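Local coordinates for protein alcohol dehydrogenase IV (Corynebacterium glutamicum, PDB 3IV7) that probably acts as an NAD(H)-dependent maleylacetate reductase of the iron-containing alcohol dehydrogenase family, at residues V40-G45 / I59-W64; K16-Y21 / K29-R34; N173-C178 / E197-L202; N253-Q258 / S309-E314; G205-V210 / L300-P305. All coordinates share one frame; numbering follows the deposited sequence.

Interaction 1: V40-G45 / I59-W64; sequences VMVIAG and IEVAIW
V42 N donates to I63 O at 2.8 Å, with an N-H...O angle of 158°. V40 O takes two donors in its carbonyl plane: A62 N at 2.8 Å and, by a straighter bond, I63 N at 3.2 Å. These bonds join parallel strands 40-43 and 63-65 of a beta-alpha-beta unit whose helix is 49-55. Strand 63-65 is an outermost strand of the parallel sheet within this chain. M41 pairs with I63, and V42 pairs with W64. M41, a selenomethionine, sets its CG against I63 CG2 at 4.0 Å. Helix 98-111 reaches M41 through I107.

V42 and W64 share the opposite face of the sheet. Helix 49-55 packs there, with A52 on V42 and H53 stacked on the W64 ring. V61 bridges the two side chains. Its CG1 lies over the centre of the indole, 3.5 Å above the plane, while its CG2 touches V42 CG2 at 3.7 Å. V40 CG1 touches I59 CD1 at 4.0 Å, and the two side chains cross at about a right angle. V42 and W64 lie side by side and point the same way, and V42 CB approaches W64 CE3 obliquely at 3.8 Å.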
# COMPACT_ATOMS: atom_id res chain seq x y z
N VAL A 40 -3.91 16.55 24.72
CA VAL A 40 -3.32 16.72 23.45
C VAL A 40 -2.23 17.79 23.46
O VAL A 40 -2.39 18.88 24.03
CB VAL A 40 -4.39 17.16 22.41
CG1 VAL A 40 -3.76 17.36 21.02
CG2 VAL A 40 -5.56 16.14 22.36
N MSE A 41 -1.12 17.48 22.81
CA MSE A 41 -0.03 18.42 22.62
C MSE A 41 0.07 18.74 21.14
O MSE A 41 0.27 17.85 20.32
CB MSE A 41 1.27 17.83 23.13
CG MSE A 41 2.55 18.72 22.94
SE MSE A 41 4.06 17.81 23.77
CE MSE A 41 5.53 19.02 23.39
N VAL A 42 -0.08 20.02 20.80
CA VAL A 42 0.07 20.48 19.42
C VAL A 42 1.46 21.09 19.23
O VAL A 42 1.90 21.96 20.02
CB VAL A 42 -1.02 21.49 19.02
CG1 VAL A 42 -0.74 22.07 17.65
CG2 VAL A 42 -2.41 20.83 19.02
N ILE A 43 2.15 20.63 18.21
CA ILE A 43 3.51 21.05 17.93
C ILE A 43 3.50 21.78 16.61
O ILE A 43 3.08 21.22 15.59
CB ILE A 43 4.47 19.82 17.84
CG1 ILE A 43 4.51 19.08 19.16
CG2 ILE A 43 5.89 20.26 17.40
CD1 ILE A 43 4.90 17.65 19.05
N ALA A 44 3.99 23.00 16.61
CA ALA A 44 4.03 23.81 15.39
C ALA A 44 5.02 24.97 15.59
O ALA A 44 5.10 25.53 16.66
CB ALA A 44 2.60 24.38 15.08
N GLY A 45 5.80 25.29 14.57
CA GLY A 45 6.70 26.43 14.64
C GLY A 45 5.90 27.72 14.70
O GLY A 45 4.72 27.75 14.28
N ILE A 59 -10.95 20.99 19.05
CA ILE A 59 -10.50 20.13 20.15
C ILE A 59 -9.93 20.91 21.31
O ILE A 59 -9.64 22.10 21.19
CB ILE A 59 -9.44 19.06 19.70
CG1 ILE A 59 -8.14 19.72 19.18
CG2 ILE A 59 -10.03 18.15 18.64
CD1 ILE A 59 -6.92 18.67 19.04
N GLU A 60 -9.76 20.22 22.44
CA GLU A 60 -9.12 20.80 23.60
C GLU A 60 -7.64 20.47 23.49
O GLU A 60 -7.28 19.33 23.22
CB GLU A 60 -9.67 20.19 24.90
CG GLU A 60 -11.22 20.12 25.03
CD GLU A 60 -11.87 21.46 25.29
OE1 GLU A 60 -11.32 22.50 24.86
OE2 GLU A 60 -12.95 21.48 25.92
N VAL A 61 -6.80 21.46 23.70
CA VAL A 61 -5.38 21.27 23.60
C VAL A 61 -4.74 21.57 24.93
O VAL A 61 -4.90 22.67 25.47
CB VAL A 61 -4.80 22.18 22.55
CG1 VAL A 61 -3.27 22.19 22.64
CG2 VAL A 61 -5.28 21.74 21.11
N ALA A 62 -4.00 20.60 25.46
CA ALA A 62 -3.34 20.74 26.76
C ALA A 62 -2.09 21.60 26.66
O ALA A 62 -1.80 22.39 27.53
CB ALA A 62 -2.99 19.37 27.32
N ILE A 63 -1.31 21.40 25.61
CA ILE A 63 -0.05 22.12 25.44
C ILE A 63 0.15 22.52 23.99
O ILE A 63 -0.10 21.72 23.07
CB ILE A 63 1.18 21.22 25.85
CG1 ILE A 63 1.23 21.00 27.36
CG2 ILE A 63 2.49 21.86 25.35
CD1 ILE A 63 1.60 22.30 28.19
N TRP A 64 0.59 23.77 23.79
CA TRP A 64 1.02 24.28 22.48
C TRP A 64 2.53 24.46 22.54
O TRP A 64 3.03 25.20 23.38
CB TRP A 64 0.38 25.63 22.18
CG TRP A 64 -1.10 25.63 22.26
CD1 TRP A 64 -1.85 25.91 23.35
CD2 TRP A 64 -2.01 25.43 21.19
NE1 TRP A 64 -3.18 25.84 23.04
CE2 TRP A 64 -3.30 25.57 21.71
CE3 TRP A 64 -1.85 25.09 19.84
CZ2 TRP A 64 -4.44 25.40 20.94
CZ3 TRP A 64 -2.97 24.96 19.06
CH2 TRP A 64 -4.26 25.10 19.62

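Interaction 2: K16-Y21 / K29-R34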
# COMPACT_ATOMS: atom_id res chain seq x y z
N LYS A 16 -3.38 5.42 9.01
CA LYS A 16 -4.62 5.99 8.52
C LYS A 16 -4.29 7.33 7.88
O LYS A 16 -3.50 8.12 8.42
CB LYS A 16 -5.62 6.19 9.65
CG LYS A 16 -6.90 6.91 9.23
CD LYS A 16 -7.84 7.21 10.46
CE LYS A 16 -8.57 5.97 10.96
NZ LYS A 16 -9.51 5.40 9.90
N VAL A 17 -4.91 7.58 6.74
CA VAL A 17 -4.76 8.82 6.03
C VAL A 17 -6.12 9.40 5.79
O VAL A 17 -7.01 8.71 5.25
CB VAL A 17 -4.10 8.57 4.67
CG1 VAL A 17 -3.82 9.91 3.94
CG2 VAL A 17 -2.84 7.79 4.86
N MSE A 18 -6.33 10.61 6.26
CA MSE A 18 -7.60 11.30 6.03
C MSE A 18 -7.29 12.49 5.13
O MSE A 18 -6.37 13.27 5.42
CB MSE A 18 -8.20 11.75 7.34
CG MSE A 18 -8.36 10.62 8.35
SE MSE A 18 -8.68 11.27 10.18
CE MSE A 18 -10.56 11.23 10.18
N PHE A 19 -8.07 12.65 4.07
CA PHE A 19 -7.73 13.58 3.03
C PHE A 19 -8.93 14.42 2.70
O PHE A 19 -10.03 13.89 2.48
CB PHE A 19 -7.27 12.79 1.78
CG PHE A 19 -6.51 13.61 0.79
CD1 PHE A 19 -7.15 14.53 -0.02
CD2 PHE A 19 -5.14 13.47 0.68
CE1 PHE A 19 -6.43 15.30 -0.93
CE2 PHE A 19 -4.41 14.24 -0.21
CZ PHE A 19 -5.05 15.15 -1.02
N GLY A 20 -8.75 15.72 2.62
CA GLY A 20 -9.84 16.60 2.17
C GLY A 20 -9.66 18.09 2.45
O GLY A 20 -9.49 18.49 3.60
N TYR A 21 -9.78 18.90 1.39
CA TYR A 21 -9.67 20.37 1.49
C TYR A 21 -10.65 20.89 2.51
O TYR A 21 -11.81 20.55 2.48
CB TYR A 21 -9.93 21.04 0.12
CG TYR A 21 -9.90 22.58 0.13
CD1 TYR A 21 -11.01 23.31 0.53
CD2 TYR A 21 -8.77 23.29 -0.27
CE1 TYR A 21 -10.98 24.71 0.53
CE2 TYR A 21 -8.75 24.67 -0.28
CZ TYR A 21 -9.85 25.37 0.13
OH TYR A 21 -9.85 26.75 0.10
N LYS A 29 -10.82 16.48 15.11
CA LYS A 29 -11.83 16.22 16.13
C LYS A 29 -12.18 14.72 16.15
O LYS A 29 -12.11 14.07 17.18
CB LYS A 29 -13.10 17.06 15.89
CG LYS A 29 -14.31 16.68 16.81
CD LYS A 29 -15.39 17.79 16.84
CE LYS A 29 -16.45 17.55 17.93
NZ LYS A 29 -17.32 16.35 17.64
N GLN A 30 -12.52 14.19 14.99
CA GLN A 30 -12.89 12.79 14.83
C GLN A 30 -11.79 11.88 15.35
O GLN A 30 -12.04 10.93 16.10
CB GLN A 30 -13.15 12.53 13.34
CG GLN A 30 -13.72 11.20 12.99
CD GLN A 30 -13.88 11.04 11.48
OE1 GLN A 30 -14.11 12.01 10.76
NE2 GLN A 30 -13.72 9.80 10.98
N GLU A 31 -10.55 12.22 15.02
CA GLU A 31 -9.40 11.40 15.41
C GLU A 31 -9.16 11.42 16.94
O GLU A 31 -8.92 10.38 17.55
CB GLU A 31 -8.15 11.86 14.62
CG GLU A 31 -6.95 11.12 14.85
CD GLU A 31 -7.00 9.69 14.34
OE1 GLU A 31 -7.95 9.30 13.65
OE2 GLU A 31 -6.09 8.95 14.67
N VAL A 32 -9.27 12.60 17.55
CA VAL A 32 -9.09 12.73 18.98
C VAL A 32 -10.21 12.02 19.77
O VAL A 32 -9.97 11.40 20.84
CB VAL A 32 -9.07 14.20 19.39
CG1 VAL A 32 -9.14 14.33 20.90
CG2 VAL A 32 -7.82 14.89 18.83
N GLU A 33 -11.42 12.13 19.26
CA GLU A 33 -12.56 11.51 19.90
C GLU A 33 -12.51 9.99 19.78
O GLU A 33 -12.75 9.30 20.75
CB GLU A 33 -13.87 12.09 19.36
CG GLU A 33 -14.08 13.52 19.84
CD GLU A 33 -15.45 14.04 19.61
OE1 GLU A 33 -16.08 13.67 18.60
OE2 GLU A 33 -15.89 14.85 20.44
N ARG A 34 -12.12 9.49 18.60
CA ARG A 34 -11.97 8.05 18.38
C ARG A 34 -10.90 7.46 19.35
O ARG A 34 -11.07 6.37 19.88
CB ARG A 34 -11.58 7.82 16.93
CG ARG A 34 -11.23 6.38 16.57
CD ARG A 34 -10.85 6.26 15.10
NE ARG A 34 -9.47 6.68 14.82
CZ ARG A 34 -8.39 5.88 14.87
NH1 ARG A 34 -8.51 4.60 15.23
NH2 ARG A 34 -7.18 6.37 14.58
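K16 lays its CE over one face of the R34 guanidinium, 3.8 Å above the plane and offset toward the rim. The two side chains slide past each other in opposite directions. On the way K16 CD passes E31 OE1 at 3.8 Å. The K16 chain is bent at its third torsion (chi3 -76°), which sets CE on that face. M18, a selenomethionine, is the second bridge from strand to helix. Its CE touches the carboxamide of Q30, with Q30 NE2 at 3.6 Å, and its SE lies 4.1 Å from E31 OE1.

Strand 16-20 and helix 29-34 run roughly antiparallel (152°), and their axes come no closer than 11.6 Å, a gap that long side chains fill. Strand 7-20 is an outer strand of the parallel sheet within this chain. Residues K16 to G20 also pair in an antiparallel ladder with a strand of the second subunit, so the sheet continues across the dimer interface. K16 NZ forms its salt bridge there, with D11 of the second subunit.

R34 grips the E31 carboxylate side-on through NE and NH2. The R34 NH2 to E31 OE2 bond is 2.8 Å. E31 OE2 also takes T151 OG1 and forms a salt bridge with R35. The buried E31 is therefore held by several donors, which would favour its charged form. K16 and R34 pair with different acids, which would ease the closeness of their like charges; it is K16 CE, not the charged NZ, that lies over the guanidinium.

Interaction 3: N173-C178 / E197-L202; sequences NGLAHC and EGIRAL
Helices 173-178 and 197-202 pack close to antiparallel, with axes 8.9 Å apart at the nearest and a signed crossing angle of -155°. G174 and G198 both face the partner helix, and the missing side chains let it come close. C178 fills the hollow at G198. Its SG is anti to the carbonyl carbon (chi1 -61°) and sits 3.7 Å from G198 C. The sulfur rests on the peptide link that runs on into I199. C178 CB meets I199 CG1 at 3.6 Å. L202 does the reverse at G174: its CD1 lies on the backbone, 3.8 Å from G174 C and 3.7 Å from L175 N. L175 closes the middle. Its CD1 reaches I199 CA at 3.8 Å and also touches I199 CG1 and L202 CB. L175 and I199 cross at about a right angle.

The contact is wholly buried in the helical domain. F286 of helix 276-286 packs on both L175 and I199, and A229 of helix 216-236 packs on C178. N173 points away from segment 197-202, and H177 does not touch it. With H242 and H256 they appear to correspond to the Asp/His metal ligands of metal-dependent relatives, with asparagine in the place of the aspartate. H177 ND1 is hydrogen-bonded to H242 NE2 and H177 NE2 to A123 O.

Between the helices only carbon, sulfur and backbone meet. The join therefore rests on close fit and excluded water, while the polar side chains of the two segments find their partners on other sides.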
# COMPACT_ATOMS: atom_id res chain seq x y z
N ASN A 173 11.46 17.12 -3.99
CA ASN A 173 11.94 16.27 -2.88
C ASN A 173 11.07 14.99 -2.84
O ASN A 173 11.59 13.85 -2.82
CB ASN A 173 11.81 17.05 -1.59
CG ASN A 173 12.33 16.31 -0.35
OD1 ASN A 173 12.84 15.17 -0.39
ND2 ASN A 173 12.16 16.95 0.76
N GLY A 174 9.76 15.20 -2.93
CA GLY A 174 8.80 14.09 -2.96
C GLY A 174 9.03 13.23 -4.18
O GLY A 174 9.04 12.02 -4.10
N LEU A 175 9.33 13.88 -5.32
CA LEU A 175 9.62 13.17 -6.54
C LEU A 175 10.89 12.29 -6.41
O LEU A 175 10.93 11.18 -6.95
CB LEU A 175 9.74 14.13 -7.72
CG LEU A 175 9.56 13.49 -9.07
CD1 LEU A 175 8.21 12.82 -9.14
CD2 LEU A 175 9.73 14.57 -10.25
N ALA A 176 11.89 12.78 -5.67
CA ALA A 176 13.11 12.06 -5.46
C ALA A 176 12.84 10.81 -4.65
O ALA A 176 13.43 9.77 -4.92
CB ALA A 176 14.12 12.93 -4.76
N HIS A 177 11.96 10.91 -3.65
CA HIS A 177 11.56 9.75 -2.86
C HIS A 177 11.06 8.66 -3.83
O HIS A 177 11.44 7.51 -3.71
CB HIS A 177 10.47 10.09 -1.83
CG HIS A 177 10.94 10.96 -0.70
ND1 HIS A 177 12.24 10.96 -0.23
CD2 HIS A 177 10.24 11.75 0.15
CE1 HIS A 177 12.34 11.79 0.80
NE2 HIS A 177 11.13 12.27 1.06
N CYS A 178 10.27 9.05 -4.82
CA CYS A 178 9.76 8.08 -5.78
C CYS A 178 10.86 7.51 -6.62
O CYS A 178 11.00 6.31 -6.73
CB CYS A 178 8.74 8.71 -6.74
SG CYS A 178 7.31 9.39 -6.01
N GLU A 197 2.99 5.83 -8.94
CA GLU A 197 1.77 6.58 -8.67
C GLU A 197 2.13 7.93 -8.09
O GLU A 197 1.49 8.92 -8.40
CB GLU A 197 0.86 5.81 -7.71
CG GLU A 197 -0.37 6.57 -7.23
CD GLU A 197 -1.46 6.75 -8.28
OE1 GLU A 197 -1.24 6.42 -9.47
OE2 GLU A 197 -2.59 7.18 -7.87
N GLY A 198 3.18 7.98 -7.27
CA GLY A 198 3.67 9.27 -6.75
C GLY A 198 4.22 10.16 -7.85
O GLY A 198 4.00 11.38 -7.84
N ILE A 199 4.97 9.57 -8.79
CA ILE A 199 5.51 10.31 -9.93
C ILE A 199 4.35 10.90 -10.75
O ILE A 199 4.38 12.08 -11.11
CB ILE A 199 6.39 9.45 -10.86
CG1 ILE A 199 7.65 8.98 -10.12
CG2 ILE A 199 6.79 10.25 -12.12
CD1 ILE A 199 8.51 7.96 -10.93
N ARG A 200 3.34 10.09 -11.03
CA ARG A 200 2.19 10.53 -11.80
C ARG A 200 1.51 11.74 -11.15
O ARG A 200 1.31 12.76 -11.81
CB ARG A 200 1.16 9.40 -11.96
CG ARG A 200 -0.05 9.78 -12.87
CD ARG A 200 -1.26 8.85 -12.64
NE ARG A 200 -1.72 8.86 -11.25
CZ ARG A 200 -2.46 9.81 -10.69
NH1 ARG A 200 -2.82 10.90 -11.38
NH2 ARG A 200 -2.82 9.71 -9.40
N ALA A 201 1.21 11.64 -9.85
CA ALA A 201 0.51 12.70 -9.13
C ALA A 201 1.32 13.99 -9.03
O ALA A 201 0.77 15.07 -9.21
CB ALA A 201 0.07 12.22 -7.72
N LEU A 202 2.60 13.88 -8.73
CA LEU A 202 3.45 15.06 -8.63
C LEU A 202 3.69 15.74 -9.96
O LEU A 202 3.71 16.97 -10.05
CB LEU A 202 4.76 14.73 -7.94
CG LEU A 202 4.60 14.52 -6.45
CD1 LEU A 202 5.68 13.64 -5.87
CD2 LEU A 202 4.50 15.88 -5.71

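Interaction 4: N253-Q258 / S309-E314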
# COMPACT_ATOMS: atom_id res chain seq x y z
N ASN A 253 25.35 21.57 5.29
CA ASN A 253 24.17 22.36 5.63
C ASN A 253 23.51 23.07 4.45
O ASN A 253 23.04 24.19 4.57
CB ASN A 253 24.51 23.38 6.73
CG ASN A 253 23.24 23.90 7.47
OD1 ASN A 253 22.25 23.17 7.63
ND2 ASN A 253 23.27 25.15 7.89
N LEU A 254 23.43 22.39 3.31
CA LEU A 254 22.73 22.97 2.15
C LEU A 254 21.24 22.87 2.42
O LEU A 254 20.82 22.02 3.17
CB LEU A 254 23.09 22.22 0.85
CG LEU A 254 24.54 22.27 0.39
CD1 LEU A 254 24.65 21.74 -1.05
CD2 LEU A 254 25.08 23.69 0.51
N PRO A 255 20.43 23.77 1.82
CA PRO A 255 18.98 23.73 2.10
C PRO A 255 18.37 22.43 1.58
O PRO A 255 18.70 21.98 0.48
CB PRO A 255 18.44 24.96 1.36
CG PRO A 255 19.56 25.49 0.57
CD PRO A 255 20.83 24.99 1.13
N HIS A 256 17.47 21.86 2.37
CA HIS A 256 16.96 20.53 2.14
C HIS A 256 16.20 20.34 0.81
O HIS A 256 16.63 19.58 -0.00
CB HIS A 256 16.10 20.10 3.32
CG HIS A 256 15.46 18.77 3.14
ND1 HIS A 256 16.06 17.60 3.57
CD2 HIS A 256 14.30 18.40 2.54
CE1 HIS A 256 15.27 16.57 3.29
NE2 HIS A 256 14.19 17.03 2.67
N ALA A 257 15.07 21.02 0.62
CA ALA A 257 14.23 20.80 -0.57
C ALA A 257 14.98 21.11 -1.88
O ALA A 257 14.95 20.33 -2.83
CB ALA A 257 12.90 21.65 -0.47
N GLN A 258 15.69 22.24 -1.89
CA GLN A 258 16.48 22.65 -3.05
C GLN A 258 17.59 21.64 -3.39
O GLN A 258 17.90 21.44 -4.56
CB GLN A 258 17.11 24.02 -2.84
CG GLN A 258 16.13 25.19 -2.91
CD GLN A 258 15.26 25.31 -1.67
OE1 GLN A 258 15.51 24.67 -0.63
NE2 GLN A 258 14.20 26.10 -1.79
N SER A 309 25.61 25.45 -6.58
CA SER A 309 26.33 26.69 -6.39
C SER A 309 25.40 27.84 -5.95
O SER A 309 25.85 28.77 -5.35
CB SER A 309 27.09 27.12 -7.67
OG SER A 309 26.20 27.45 -8.72
N ASP A 310 24.12 27.78 -6.30
CA ASP A 310 23.18 28.79 -5.85
C ASP A 310 22.99 28.79 -4.32
O ASP A 310 22.48 29.76 -3.78
CB ASP A 310 21.83 28.60 -6.51
CG ASP A 310 21.77 29.17 -7.92
OD1 ASP A 310 22.76 29.77 -8.41
OD2 ASP A 310 20.71 29.01 -8.55
N TYR A 311 23.39 27.69 -3.64
CA TYR A 311 23.21 27.55 -2.18
C TYR A 311 24.53 27.53 -1.45
O TYR A 311 24.59 27.18 -0.28
CB TYR A 311 22.37 26.28 -1.88
CG TYR A 311 21.22 26.18 -2.83
CD1 TYR A 311 20.23 27.15 -2.84
CD2 TYR A 311 21.22 25.25 -3.85
CE1 TYR A 311 19.22 27.13 -3.77
CE2 TYR A 311 20.19 25.22 -4.80
CZ TYR A 311 19.23 26.17 -4.77
OH TYR A 311 18.26 26.18 -5.73
N GLY A 312 25.59 27.90 -2.13
CA GLY A 312 26.89 28.08 -1.47
C GLY A 312 27.83 26.89 -1.57
O GLY A 312 28.95 26.97 -1.12
N PHE A 313 27.38 25.79 -2.16
CA PHE A 313 28.26 24.63 -2.33
C PHE A 313 29.36 25.01 -3.31
O PHE A 313 29.13 25.78 -4.20
CB PHE A 313 27.45 23.44 -2.85
CG PHE A 313 28.20 22.16 -2.83
CD1 PHE A 313 28.76 21.69 -1.65
CD2 PHE A 313 28.33 21.39 -3.98
CE1 PHE A 313 29.49 20.50 -1.63
CE2 PHE A 313 29.05 20.17 -3.96
CZ PHE A 313 29.62 19.73 -2.80
N GLU A 314 30.57 24.52 -3.07
CA GLU A 314 31.71 24.81 -3.93
C GLU A 314 32.42 23.52 -4.33
O GLU A 314 32.30 22.49 -3.63
CB GLU A 314 32.70 25.74 -3.21
CG GLU A 314 32.04 26.87 -2.43
CD GLU A 314 33.00 27.94 -2.06
OE1 GLU A 314 33.91 27.67 -1.24
OE2 GLU A 314 32.85 29.06 -2.56
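L254 forks against the turn at 311-313. Its CD2 methyl rests on Y311 O at 3.6 Å, and its CD1 methyl presses on F313 CB at 3.7 Å. L254 and F313 cross at about a right angle. Next to them the P255 ring forms a blunt bump. Its CD meets Y311 CB at 3.6 Å, and its CG lies obliquely at the root of the phenol ring. Further along, Q258 covers the outer part of the ring. Its CB makes a CH-pi contact 3.9 Å from the centroid, over the face and shifted toward CZ. D310 CB lies over the opposite face, so the ring is clasped between the two residues. The second torsion of Q258 (chi2 75°) turns CD and the carboxamide away. Q258 CG lies 3.7 Å from Y311 OH.

P255 is the N-cap residue of helix 256-271, and L254 belongs to the link from helix 240-250. The loop carrying Y311 and F313 joins helix 291-301 to helix 318-326. L248 of helix 240-250 touches both L254 and F313, and F252 meets the F313 ring edge-to-face. T262, one turn beyond Q258, packs on Y311, while A169 of helix 164-181 touches Q258.

Interaction 5: G205-V210 / L300-P305; sequences GLPKIV and LSVNAP
S301 OG is hydrogen-bonded to L298 O, in the last turn of its own helix, and lies 3.8 Å from P207 CG across the contact. The proline ring thus meets a hydroxyl whose polar partner is on its own side. Helix 291-301 ends here in a Schellman motif. N303, with positive phi, is the C-prime residue: A304 N turns back to R299 O, and N303 N makes a weak bond to L300 O. V302 is the first residue to leave the helical conformation, and its side chain is the main projection into the contact.

Helix 189-211 is kinked at this point. P207 has no N-H to give to the preceding turn, and V302 packs directly on the kink. Its CG1 is anti to the carbonyl carbon (chi1 -61°) and touches L206 C and P207 N, each at 3.8 Å. The methyl therefore sits on the peptide link between the two residues. L206 CB adds a flank at 4.0 Å from V302 CG1.

One turn on, V210 points toward the helix end. Its CG1 lies at 4.1 Å from S301 O. V168 of helix 164-181 touches both V210 and V302, so helix 164-181 joins the end of helix 291-301 and helix 189-211 at these valines. K208 NZ forms salt bridges with E217 and E221 of helix 216-236. P305, after the turn, leans on A261 and T262 of helix 256-271. Between the valines the side chains cross at about a right angle, and V210 CG2 stands 3.8 Å from V302 CB.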
# COMPACT_ATOMS: atom_id res chain seq x y z
N GLY A 205 0.49 17.54 -10.65
CA GLY A 205 0.19 18.58 -9.66
C GLY A 205 1.08 19.81 -9.64
O GLY A 205 0.58 20.95 -9.61
N LEU A 206 2.39 19.61 -9.70
CA LEU A 206 3.32 20.70 -9.55
C LEU A 206 3.16 21.79 -10.61
O LEU A 206 3.15 22.96 -10.28
CB LEU A 206 4.79 20.19 -9.46
CG LEU A 206 5.06 19.22 -8.26
CD1 LEU A 206 6.50 18.72 -8.27
CD2 LEU A 206 4.73 19.86 -6.90
N PRO A 207 2.95 21.41 -11.89
CA PRO A 207 2.78 22.48 -12.86
C PRO A 207 1.48 23.28 -12.65
O PRO A 207 1.41 24.44 -13.06
CB PRO A 207 2.72 21.74 -14.21
CG PRO A 207 3.39 20.41 -13.95
CD PRO A 207 3.15 20.09 -12.53
N LYS A 208 0.44 22.62 -12.12
CA LYS A 208 -0.84 23.27 -11.88
C LYS A 208 -0.70 24.30 -10.72
O LYS A 208 -1.35 25.33 -10.73
CB LYS A 208 -1.91 22.24 -11.55
CG LYS A 208 -2.31 21.35 -12.73
CD LYS A 208 -3.35 20.33 -12.30
CE LYS A 208 -3.45 19.17 -13.29
NZ LYS A 208 -4.35 18.17 -12.81
N ILE A 209 0.18 24.01 -9.76
CA ILE A 209 0.49 24.92 -8.65
C ILE A 209 1.26 26.15 -9.15
O ILE A 209 1.01 27.28 -8.68
CB ILE A 209 1.30 24.20 -7.53
CG1 ILE A 209 0.40 23.15 -6.84
CG2 ILE A 209 1.87 25.23 -6.49
CD1 ILE A 209 1.12 22.12 -6.10
N VAL A 210 2.16 25.95 -10.11
CA VAL A 210 2.93 27.09 -10.69
C VAL A 210 2.00 27.95 -11.54
O VAL A 210 2.05 29.16 -11.46
CB VAL A 210 4.11 26.59 -11.56
CG1 VAL A 210 4.75 27.76 -12.32
CG2 VAL A 210 5.16 25.84 -10.66
N LEU A 300 11.55 22.17 -16.35
CA LEU A 300 11.37 23.39 -17.12
C LEU A 300 10.00 24.02 -16.83
O LEU A 300 9.89 25.20 -16.61
CB LEU A 300 11.51 23.10 -18.61
CG LEU A 300 11.59 24.35 -19.49
CD1 LEU A 300 12.70 25.23 -18.99
CD2 LEU A 300 11.82 23.97 -20.96
N SER A 301 8.95 23.20 -16.76
CA SER A 301 7.61 23.74 -16.56
C SER A 301 7.39 24.34 -15.16
O SER A 301 6.50 25.15 -14.98
CB SER A 301 6.53 22.71 -16.87
OG SER A 301 6.37 21.80 -15.80
N VAL A 302 8.21 23.98 -14.18
CA VAL A 302 8.03 24.52 -12.83
C VAL A 302 9.17 25.43 -12.39
O VAL A 302 9.28 25.77 -11.22
CB VAL A 302 7.81 23.40 -11.79
CG1 VAL A 302 6.53 22.58 -12.14
CG2 VAL A 302 9.08 22.46 -11.69
N ASN A 303 10.00 25.85 -13.35
CA ASN A 303 11.21 26.62 -13.03
C ASN A 303 12.01 26.03 -11.85
O ASN A 303 12.36 26.73 -10.92
CB ASN A 303 10.83 28.08 -12.72
CG ASN A 303 12.04 28.98 -12.71
OD1 ASN A 303 13.08 28.65 -13.27
ND2 ASN A 303 11.92 30.13 -12.05
N ALA A 304 12.36 24.75 -11.94
CA ALA A 304 12.98 24.00 -10.85
C ALA A 304 14.35 24.48 -10.47
O ALA A 304 15.02 25.03 -11.27
CB ALA A 304 13.04 22.49 -11.21
N PRO A 305 14.78 24.21 -9.23
CA PRO A 305 16.18 24.55 -8.84
C PRO A 305 17.19 23.95 -9.80
O PRO A 305 16.98 22.82 -10.25
CB PRO A 305 16.30 23.93 -7.44
CG PRO A 305 14.87 24.00 -6.91
CD PRO A 305 13.99 23.72 -8.09

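How the interactions relate
Interactions 1 and 2 belong to the N-terminal sheet region and touch: I59 CG2 lies 3.6 Å from K29 CA, and I59 CD1 also packs on V32. Interactions 3, 4 and 5 lie in the helical region. Interactions 3 and 5 share helix 189-211, with centres about 13 Å apart. Interactions 4 and 5 meet where Y311 OH lies 3.4 Å from P305 CB. Interactions 3 and 4 touch where N173 ND2 lies 2.8 Å from H256 NE2. Those two residues appear to lie at positions that hold metal in metal-dependent relatives. Of the two sheet contacts, interaction 2 comes nearer to interaction 3, with nearest atoms about 9 Å apart, against about 17 Å for interaction 1.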